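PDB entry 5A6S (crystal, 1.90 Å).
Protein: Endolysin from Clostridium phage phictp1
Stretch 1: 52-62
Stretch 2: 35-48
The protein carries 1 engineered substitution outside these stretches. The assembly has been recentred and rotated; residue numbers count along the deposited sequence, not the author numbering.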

# COMPACT_ATOMS: atom_id res chain seq x y z
N TYR B 52 5.27 11.52 -15.93
CA TYR B 52 4.95 10.21 -16.50
C TYR B 52 5.18 10.13 -17.99
O TYR B 52 5.25 11.13 -18.63
CB TYR B 52 3.50 9.88 -16.21
CG TYR B 52 3.24 9.71 -14.74
CD1 TYR B 52 3.69 8.58 -14.06
CD2 TYR B 52 2.54 10.68 -14.03
CE1 TYR B 52 3.44 8.44 -12.71
CE2 TYR B 52 2.31 10.54 -12.67
CZ TYR B 52 2.76 9.41 -12.02
OH TYR B 52 2.47 9.22 -10.68
N THR B 53 5.32 8.91 -18.49
CA THR B 53 5.33 8.63 -19.91
C THR B 53 4.30 9.44 -20.74
O THR B 53 3.14 9.70 -20.31
CB THR B 53 5.20 7.09 -20.19
OG1 THR B 53 5.19 6.86 -21.62
CG2 THR B 53 3.85 6.51 -19.63
N SER B 54 4.72 9.86 -21.97
CA SER B 54 3.80 10.55 -22.86
C SER B 54 2.63 9.68 -23.25
O SER B 54 1.60 10.18 -23.67
CB SER B 54 4.45 11.03 -24.17
OG SER B 54 4.96 9.95 -24.94
N TYR B 55 2.81 8.36 -23.11
CA TYR B 55 1.73 7.36 -23.35
C TYR B 55 0.59 7.32 -22.29
O TYR B 55 -0.34 6.51 -22.41
CB TYR B 55 2.36 5.96 -23.51
CG TYR B 55 3.09 5.78 -24.82
CD1 TYR B 55 2.39 5.79 -26.03
CD2 TYR B 55 4.48 5.62 -24.86
CE1 TYR B 55 3.05 5.67 -27.26
CE2 TYR B 55 5.15 5.46 -26.08
CZ TYR B 55 4.44 5.48 -27.26
OH TYR B 55 5.11 5.35 -28.45
N LEU B 56 0.63 8.20 -21.29
CA LEU B 56 -0.35 8.24 -20.22
C LEU B 56 -1.75 8.41 -20.75
O LEU B 56 -1.96 9.25 -21.57
CB LEU B 56 0.03 9.34 -19.21
CG LEU B 56 -0.87 9.71 -18.04
CD1 LEU B 56 -1.03 8.51 -17.14
CD2 LEU B 56 -0.30 10.84 -17.21
N THR B 57 -2.70 7.58 -20.31
CA THR B 57 -4.10 7.64 -20.71
C THR B 57 -4.93 8.39 -19.66
O THR B 57 -5.83 9.18 -19.97
CB THR B 57 -4.74 6.18 -20.72
OG1 THR B 57 -3.91 5.24 -21.35
CG2 THR B 57 -6.00 6.11 -21.35
N THR B 58 -4.70 8.06 -18.37
CA THR B 58 -5.50 8.64 -17.30
C THR B 58 -4.62 8.85 -16.06
O THR B 58 -3.94 7.93 -15.62
CB THR B 58 -6.62 7.64 -16.90
OG1 THR B 58 -7.60 7.48 -17.94
CG2 THR B 58 -7.38 8.12 -15.68
N LEU B 59 -4.69 10.03 -15.44
CA LEU B 59 -3.95 10.33 -14.23
C LEU B 59 -4.98 10.45 -13.15
O LEU B 59 -5.94 11.19 -13.30
CB LEU B 59 -3.21 11.67 -14.35
CG LEU B 59 -2.73 12.32 -13.05
CD1 LEU B 59 -1.52 11.53 -12.61
CD2 LEU B 59 -2.36 13.81 -13.26
N ILE B 60 -4.80 9.71 -12.06
CA ILE B 60 -5.70 9.82 -10.90
C ILE B 60 -4.84 10.30 -9.74
O ILE B 60 -3.90 9.59 -9.31
CB ILE B 60 -6.29 8.45 -10.49
CG1 ILE B 60 -7.05 7.84 -11.65
CG2 ILE B 60 -7.25 8.66 -9.33
CD1 ILE B 60 -7.54 6.43 -11.42
N ALA B 61 -5.19 11.44 -9.23
CA ALA B 61 -4.30 12.18 -8.32
C ALA B 61 -5.05 13.26 -7.56
O ALA B 61 -5.96 13.90 -8.09
CB ALA B 61 -3.12 12.75 -9.07
N GLY B 62 -4.72 13.40 -6.27
CA GLY B 62 -5.22 14.50 -5.47
C GLY B 62 -4.02 15.27 -4.91
O GLY B 62 -2.86 14.91 -5.09
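Stretch 2 (35-48) DYSNVKNVYAVGGN

Stretch 2 approaches stretch 1 through a turn, then runs beside it as a strand. Residues Y36 to V39 form a type I turn, closed by V39 N to Y36 O at 3.2 Å; strand 41-45 follows, and beyond it G46 and G47 adopt positive phi (88° and 81°). The strand axis lies 4.7 Å from that of strand 58-60 at closest approach, and the N-to-C directions differ by 21°, so the pairing is parallel. The register is T58 with Y43, L59 with A44 and I60 with V45, at CA-CA distances of 4.9, 4.7 and 5.0 Å.

A44 loses the most area to stretch 1, 91 Å². Its backbone bonds to the residues flanking L59, as parallel pairing requires: A44 N donates to T58 O (2.9 Å, 166°) and I60 N to A44 O (2.8 Å, 171°). Its side chain shares a sheet face with L59. There A44 CB stands 3.5 Å from the centroid of the Y52 ring, only 5° off the normal, a CH-pi contact, while L56 CD1 packs against the same CB at 3.4 Å. The Y52 hydroxyl reaches past A44, and Y52 OH donates to G46 O at 2.6 Å. G46 N in turn donates to I60 O (2.8 Å), continuing the ladder.

V42, with 74 Å² covered, fixes the start of the pairing. V42 O accepts from both T57 N (2.8 Å) and T58 N (3.1 Å), and V42 N donates to T57 OG1 (2.6 Å, 161°), so a threonine side chain takes the acceptor role here.

Y55 covers the first half of the turn, Y36 and S37, and leaves N38 and V39 uncovered by stretch 1. S37 CA lies 3.7 Å from the Y55 ring centroid, 15° off its normal. Nearby the roles reverse: T53 CG2 sits over the Y36 ring, 3.5 Å from its centroid.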

# COMPACT_ATOMS: atom_id res chain seq x y z
N ASP B 35 8.99 0.42 -22.13
CA ASP B 35 8.26 0.72 -23.38
C ASP B 35 6.76 0.59 -23.20
O ASP B 35 6.21 -0.50 -23.16
CB ASP B 35 8.78 -0.20 -24.52
CG ASP B 35 7.97 -0.09 -25.79
OD1 ASP B 35 7.18 0.85 -25.93
OD2 ASP B 35 8.09 -1.04 -26.65
N TYR B 36 6.11 1.73 -23.11
CA TYR B 36 4.69 1.83 -22.93
C TYR B 36 3.84 1.82 -24.24
O TYR B 36 2.61 1.90 -24.17
CB TYR B 36 4.40 3.11 -22.14
CG TYR B 36 4.87 3.18 -20.69
CD1 TYR B 36 6.15 3.65 -20.35
CD2 TYR B 36 4.02 2.82 -19.63
CE1 TYR B 36 6.56 3.76 -19.04
CE2 TYR B 36 4.44 2.94 -18.30
CZ TYR B 36 5.69 3.39 -18.02
OH TYR B 36 6.09 3.51 -16.73
N SER B 37 4.48 1.74 -25.42
CA SER B 37 3.79 1.96 -26.71
C SER B 37 2.69 0.93 -27.04
O SER B 37 1.81 1.19 -27.81
CB SER B 37 4.79 1.94 -27.89
OG SER B 37 5.50 0.70 -27.90
N ASN B 38 2.79 -0.24 -26.46
CA ASN B 38 1.87 -1.34 -26.71
C ASN B 38 0.94 -1.56 -25.49
O ASN B 38 0.51 -2.71 -25.22
CB ASN B 38 2.70 -2.61 -26.97
CG ASN B 38 3.94 -2.68 -26.07
OD1 ASN B 38 4.04 -1.92 -25.08
ND2 ASN B 38 4.91 -3.54 -26.44
N VAL B 39 0.62 -0.48 -24.77
CA VAL B 39 -0.33 -0.59 -23.67
C VAL B 39 -1.53 0.19 -24.03
O VAL B 39 -1.43 1.36 -24.34
CB VAL B 39 0.27 -0.11 -22.29
CG1 VAL B 39 -0.80 -0.10 -21.21
CG2 VAL B 39 1.39 -1.02 -21.91
N LYS B 40 -2.69 -0.41 -23.93
CA LYS B 40 -3.90 0.26 -24.35
C LYS B 40 -4.28 1.40 -23.39
O LYS B 40 -4.53 2.53 -23.81
CB LYS B 40 -5.03 -0.75 -24.45
CG LYS B 40 -6.23 -0.28 -25.27
CD LYS B 40 -6.06 -0.63 -26.75
CE LYS B 40 -7.39 -0.58 -27.52
NZ LYS B 40 -8.24 0.62 -27.21
N ASN B 41 -4.31 1.10 -22.09
CA ASN B 41 -4.65 2.06 -21.03
C ASN B 41 -3.52 2.12 -19.99
O ASN B 41 -3.22 1.15 -19.26
CB ASN B 41 -5.99 1.73 -20.35
CG ASN B 41 -7.14 1.48 -21.33
OD1 ASN B 41 -7.57 0.34 -21.53
ND2 ASN B 41 -7.68 2.52 -21.89
N VAL B 42 -2.86 3.27 -19.95
CA VAL B 42 -1.80 3.56 -18.99
C VAL B 42 -2.35 4.54 -17.94
O VAL B 42 -2.64 5.70 -18.23
CB VAL B 42 -0.61 4.20 -19.68
CG1 VAL B 42 0.42 4.62 -18.65
CG2 VAL B 42 -0.03 3.17 -20.65
N TYR B 43 -2.58 4.02 -16.75
CA TYR B 43 -3.05 4.79 -15.64
C TYR B 43 -1.83 5.18 -14.84
O TYR B 43 -0.87 4.41 -14.69
CB TYR B 43 -3.95 3.93 -14.78
CG TYR B 43 -5.27 3.63 -15.33
CD1 TYR B 43 -5.45 2.56 -16.19
CD2 TYR B 43 -6.37 4.40 -15.01
CE1 TYR B 43 -6.71 2.24 -16.65
CE2 TYR B 43 -7.62 4.08 -15.48
CZ TYR B 43 -7.76 2.98 -16.30
OH TYR B 43 -8.96 2.68 -16.79
N ALA B 44 -1.85 6.42 -14.36
CA ALA B 44 -0.87 6.89 -13.39
C ALA B 44 -1.61 7.27 -12.14
O ALA B 44 -2.66 7.89 -12.23
CB ALA B 44 -0.15 8.13 -13.89
N VAL B 45 -0.97 7.03 -10.98
CA VAL B 45 -1.55 7.33 -9.71
C VAL B 45 -0.63 8.28 -8.90
O VAL B 45 0.50 7.93 -8.57
CB VAL B 45 -1.91 6.05 -8.89
CG1 VAL B 45 -2.37 6.44 -7.49
CG2 VAL B 45 -3.06 5.29 -9.57
N GLY B 46 -1.18 9.45 -8.56
CA GLY B 46 -0.45 10.42 -7.80
C GLY B 46 0.36 11.36 -8.67
O GLY B 46 0.81 10.99 -9.73
N GLY B 47 0.59 12.57 -8.16
CA GLY B 47 1.58 13.49 -8.73
C GLY B 47 1.03 14.22 -9.92
O GLY B 47 -0.16 14.53 -9.97
N ASN B 48 1.89 14.52 -10.90
CA ASN B 48 1.45 15.33 -12.04
C ASN B 48 1.82 14.69 -13.36
O ASN B 48 2.77 13.91 -13.44
CB ASN B 48 1.97 16.81 -11.99
CG ASN B 48 3.46 16.87 -11.90
OD1 ASN B 48 4.16 16.91 -12.92
ND2 ASN B 48 3.97 16.77 -10.70
O HOH W 1 5.53 6.70 -16.80
O HOH W 2 -0.57 13.61 -5.81